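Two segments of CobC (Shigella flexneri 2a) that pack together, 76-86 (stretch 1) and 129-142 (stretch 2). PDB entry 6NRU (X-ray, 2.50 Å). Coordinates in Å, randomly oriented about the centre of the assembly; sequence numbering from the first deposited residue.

Stretch 1 76-86: VHIIPELNEMF
Stretch 2 129-142: QRVERFIARLSEYQ

Stretch 1 leaves a strand (from Val 76, phi/psi -119/114) for a 3-10 turn at Pro 80 to Leu 82, closed by Leu 82 N to Ile 79 O (3.1 Å), then runs on extended from Asn 83 (-68/153). Stretch 2 enters as a helix, phi/psi near -63/-40, and passes through a 3-10 turn at Ser 139 and Glu 140 before Tyr 141 and Gln 142. The two run roughly antiparallel, closest, CA to CA, where Glu 81 CA lies 5.3 Å from Arg 130 CA; His 77 CA and Tyr 141 CA stand 11.4 Å apart, and there the side chains of His 77 (chi1 m) and Tyr 141 bridge the gap, His 77 ND1 lying 4.2 Å from Tyr 141 CE1.

Phe 134 (chi1 t, chi2 78°) points toward the turn. Leu 82 (m, t) leaves its backbone sideways, but its end comes nearer, setting CD2 4.0 Å from the Phe 134 ring centroid, a CH-pi contact in which the methyl offers C-H groups to the electron-rich face. Branched Ile 79 (m, m) puts CG2 3.8 Å from Phe 134 CD1, and its CD1 3.7 Å from Tyr 141 OH (chi1 m).

Glu 81 curls (m, p, chi3 12°), while Arg 137 extends (m, t, t); their opposite charges meet in a salt bridge, OE2 to NH2 3.1 Å. Arg 130 (chi1 -106°, t, p) turns its guanidinium edge to backbone carbonyls: NH2 donates a weak hydrogen bond to Glu 81 O (3.4 Å), although NH2 is modelled too close to Asn 83 O (2.3 Å), leaving its position less certain.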

# COMPACT_ATOMS: atom_id res chain seq x y z
N VAL A 76 -9.62 -8.54 11.01
CA VAL A 76 -8.82 -7.46 10.44
C VAL A 76 -7.69 -7.13 11.40
O VAL A 76 -7.93 -6.64 12.51
CB VAL A 76 -9.66 -6.21 10.16
CG1 VAL A 76 -8.78 -5.07 9.65
CG2 VAL A 76 -10.77 -6.52 9.16
N HIS A 77 -6.45 -7.40 10.98
CA HIS A 77 -5.28 -6.99 11.73
C HIS A 77 -4.80 -5.64 11.23
O HIS A 77 -4.69 -5.43 10.02
CB HIS A 77 -4.15 -8.01 11.60
CG HIS A 77 -4.47 -9.37 12.14
ND1 HIS A 77 -3.51 -10.21 12.65
CD2 HIS A 77 -5.65 -10.04 12.24
CE1 HIS A 77 -4.08 -11.34 13.05
NE2 HIS A 77 -5.37 -11.25 12.81
N ILE A 78 -4.53 -4.72 12.15
CA ILE A 78 -3.99 -3.41 11.81
C ILE A 78 -2.48 -3.49 12.00
O ILE A 78 -1.98 -3.55 13.13
CB ILE A 78 -4.61 -2.31 12.68
CG1 ILE A 78 -6.13 -2.33 12.55
CG2 ILE A 78 -4.08 -0.96 12.25
CD1 ILE A 78 -6.62 -2.03 11.15
N ILE A 79 -1.75 -3.49 10.89
CA ILE A 79 -0.29 -3.65 10.90
C ILE A 79 0.33 -2.28 10.67
O ILE A 79 0.15 -1.70 9.58
CB ILE A 79 0.17 -4.66 9.84
CG1 ILE A 79 -0.60 -5.97 10.00
CG2 ILE A 79 1.66 -4.90 9.93
CD1 ILE A 79 -0.42 -6.62 11.35
N PRO A 80 1.06 -1.72 11.64
CA PRO A 80 1.71 -0.41 11.42
C PRO A 80 2.81 -0.46 10.38
O PRO A 80 3.16 0.59 9.82
CB PRO A 80 2.26 -0.05 12.80
CG PRO A 80 1.63 -1.01 13.76
CD PRO A 80 1.35 -2.25 12.98
N GLU A 81 3.38 -1.64 10.11
CA GLU A 81 4.38 -1.77 9.06
C GLU A 81 3.79 -1.49 7.69
O GLU A 81 4.54 -1.09 6.78
CB GLU A 81 5.00 -3.18 9.09
CG GLU A 81 6.06 -3.38 10.17
CD GLU A 81 5.48 -3.51 11.56
OE1 GLU A 81 4.24 -3.67 11.68
OE2 GLU A 81 6.25 -3.45 12.54
N LEU A 82 2.49 -1.69 7.51
CA LEU A 82 1.81 -1.42 6.25
C LEU A 82 1.49 0.05 6.04
O LEU A 82 0.91 0.40 5.01
CB LEU A 82 0.51 -2.24 6.17
CG LEU A 82 0.67 -3.75 6.04
CD1 LEU A 82 -0.67 -4.46 6.15
CD2 LEU A 82 1.35 -4.11 4.73
N ASN A 83 1.87 0.92 6.98
CA ASN A 83 1.56 2.33 6.87
C ASN A 83 2.32 2.99 5.74
O ASN A 83 3.41 2.56 5.35
CB ASN A 83 1.89 3.06 8.18
CG ASN A 83 0.94 2.73 9.29
OD1 ASN A 83 -0.10 2.11 9.06
ND2 ASN A 83 1.28 3.13 10.50
N GLU A 84 1.74 4.06 5.20
CA GLU A 84 2.45 4.92 4.27
C GLU A 84 3.69 5.49 4.94
O GLU A 84 3.77 5.59 6.16
CB GLU A 84 1.52 6.04 3.79
CG GLU A 84 2.10 6.97 2.73
CD GLU A 84 2.59 6.23 1.50
OE1 GLU A 84 3.78 5.83 1.47
OE2 GLU A 84 1.79 6.04 0.56
N MSE A 85 4.68 5.84 4.12
CA MSE A 85 5.86 6.53 4.60
C MSE A 85 5.46 7.82 5.30
O MSE A 85 4.53 8.50 4.85
CB MSE A 85 6.81 6.83 3.44
CG MSE A 85 8.26 6.96 3.85
SE MSE A 85 9.41 7.20 2.29
CE MSE A 85 9.49 9.15 2.27
N PHE A 86 6.13 8.15 6.39
CA PHE A 86 5.85 9.38 7.14
C PHE A 86 6.70 10.51 6.57
O PHE A 86 7.93 10.52 6.74
CB PHE A 86 6.11 9.18 8.63
CG PHE A 86 5.94 10.42 9.44
CD1 PHE A 86 4.72 11.09 9.45
CD2 PHE A 86 6.98 10.94 10.18
CE1 PHE A 86 4.56 12.24 10.19
CE2 PHE A 86 6.82 12.09 10.93
CZ PHE A 86 5.61 12.74 10.93
N GLN A 129 12.87 -0.83 5.60
CA GLN A 129 13.13 -1.80 6.66
C GLN A 129 11.84 -2.22 7.35
O GLN A 129 11.72 -3.36 7.80
CB GLN A 129 14.11 -1.22 7.69
CG GLN A 129 15.56 -1.20 7.23
CD GLN A 129 16.38 -0.15 7.96
OE1 GLN A 129 15.87 0.55 8.84
NE2 GLN A 129 17.65 -0.03 7.60
N ARG A 130 10.87 -1.30 7.46
CA ARG A 130 9.56 -1.66 7.99
C ARG A 130 8.91 -2.74 7.15
O ARG A 130 8.36 -3.71 7.68
CB ARG A 130 8.66 -0.42 8.03
CG ARG A 130 8.43 0.18 9.40
CD ARG A 130 7.69 1.48 9.24
NE ARG A 130 6.70 1.38 8.17
CZ ARG A 130 6.20 2.41 7.49
NH1 ARG A 130 6.60 3.64 7.77
NH2 ARG A 130 5.30 2.20 6.54
N VAL A 131 8.94 -2.58 5.83
CA VAL A 131 8.36 -3.56 4.93
C VAL A 131 9.12 -4.88 5.00
O VAL A 131 8.54 -5.96 4.92
CB VAL A 131 8.31 -3.00 3.50
CG1 VAL A 131 7.90 -4.07 2.50
CG2 VAL A 131 7.35 -1.81 3.44
N GLU A 132 10.44 -4.80 5.16
CA GLU A 132 11.24 -6.01 5.33
C GLU A 132 10.82 -6.78 6.58
O GLU A 132 10.75 -8.01 6.57
CB GLU A 132 12.72 -5.66 5.37
CG GLU A 132 13.37 -5.58 4.00
CD GLU A 132 13.73 -6.95 3.46
OE1 GLU A 132 14.83 -7.45 3.79
OE2 GLU A 132 12.92 -7.52 2.70
N ARG A 133 10.53 -6.06 7.67
CA ARG A 133 10.07 -6.73 8.88
C ARG A 133 8.71 -7.38 8.67
O ARG A 133 8.45 -8.47 9.18
CB ARG A 133 10.01 -5.74 10.05
CG ARG A 133 11.35 -5.13 10.41
CD ARG A 133 11.50 -4.96 11.91
NE ARG A 133 12.88 -4.64 12.28
CZ ARG A 133 13.75 -5.52 12.77
NH1 ARG A 133 13.38 -6.78 12.97
NH2 ARG A 133 14.98 -5.14 13.08
N PHE A 134 7.83 -6.72 7.91
CA PHE A 134 6.55 -7.32 7.59
C PHE A 134 6.73 -8.60 6.78
O PHE A 134 6.04 -9.60 7.01
CB PHE A 134 5.67 -6.33 6.83
CG PHE A 134 4.38 -6.91 6.35
CD1 PHE A 134 3.32 -7.08 7.23
CD2 PHE A 134 4.22 -7.29 5.03
CE1 PHE A 134 2.13 -7.62 6.80
CE2 PHE A 134 3.03 -7.83 4.59
CZ PHE A 134 1.98 -8.00 5.48
N ILE A 135 7.66 -8.58 5.82
CA ILE A 135 7.94 -9.78 5.03
C ILE A 135 8.43 -10.91 5.93
O ILE A 135 7.99 -12.06 5.81
CB ILE A 135 8.96 -9.46 3.92
CG1 ILE A 135 8.33 -8.57 2.86
CG2 ILE A 135 9.50 -10.73 3.29
CD1 ILE A 135 9.27 -8.20 1.74
N ALA A 136 9.34 -10.59 6.87
CA ALA A 136 9.85 -11.61 7.78
C ALA A 136 8.77 -12.14 8.72
O ALA A 136 8.95 -13.22 9.30
CB ALA A 136 11.00 -11.05 8.61
N ARG A 137 7.66 -11.42 8.87
CA ARG A 137 6.56 -11.83 9.73
C ARG A 137 5.56 -12.74 9.04
O ARG A 137 4.64 -13.23 9.70
CB ARG A 137 5.82 -10.60 10.26
CG ARG A 137 6.48 -9.93 11.45
CD ARG A 137 5.48 -9.08 12.20
NE ARG A 137 6.11 -8.08 13.05
CZ ARG A 137 5.53 -6.95 13.43
NH1 ARG A 137 4.30 -6.67 13.03
NH2 ARG A 137 6.18 -6.09 14.21
N LEU A 138 5.71 -12.98 7.73
CA LEU A 138 4.71 -13.74 7.00
C LEU A 138 4.65 -15.19 7.45
O LEU A 138 3.59 -15.83 7.37
CB LEU A 138 4.99 -13.66 5.50
CG LEU A 138 4.71 -12.30 4.85
CD1 LEU A 138 5.11 -12.33 3.39
CD2 LEU A 138 3.25 -11.91 5.00
N SER A 139 5.78 -15.73 7.93
CA SER A 139 5.78 -17.09 8.46
C SER A 139 4.82 -17.24 9.62
O SER A 139 4.30 -18.34 9.87
CB SER A 139 7.20 -17.47 8.90
OG SER A 139 7.73 -16.48 9.76
N GLU A 140 4.56 -16.16 10.35
CA GLU A 140 3.61 -16.18 11.44
C GLU A 140 2.18 -16.38 10.96
O GLU A 140 1.33 -16.82 11.73
CB GLU A 140 3.78 -14.90 12.26
CG GLU A 140 2.53 -14.24 12.80
CD GLU A 140 2.81 -12.83 13.30
OE1 GLU A 140 4.00 -12.46 13.44
OE2 GLU A 140 1.84 -12.09 13.57
N TYR A 141 1.90 -16.10 9.68
CA TYR A 141 0.59 -16.35 9.09
C TYR A 141 0.55 -17.61 8.23
O TYR A 141 -0.31 -17.73 7.36
CB TYR A 141 0.15 -15.15 8.25
CG TYR A 141 0.26 -13.83 8.95
CD1 TYR A 141 -0.58 -13.51 10.00
CD2 TYR A 141 1.22 -12.89 8.57
CE1 TYR A 141 -0.49 -12.29 10.65
CE2 TYR A 141 1.32 -11.67 9.21
CZ TYR A 141 0.46 -11.38 10.25
OH TYR A 141 0.56 -10.17 10.90
N GLN A 142 1.46 -18.55 8.47
CA GLN A 142 1.62 -19.71 7.60
C GLN A 142 0.38 -20.58 7.51
O GLN A 142 0.29 -21.40 6.59
CB GLN A 142 2.80 -20.55 8.06
CG GLN A 142 2.58 -21.23 9.40
CD GLN A 142 3.84 -21.84 9.96
OE1 GLN A 142 3.97 -22.02 11.17
NE2 GLN A 142 4.79 -22.16 9.08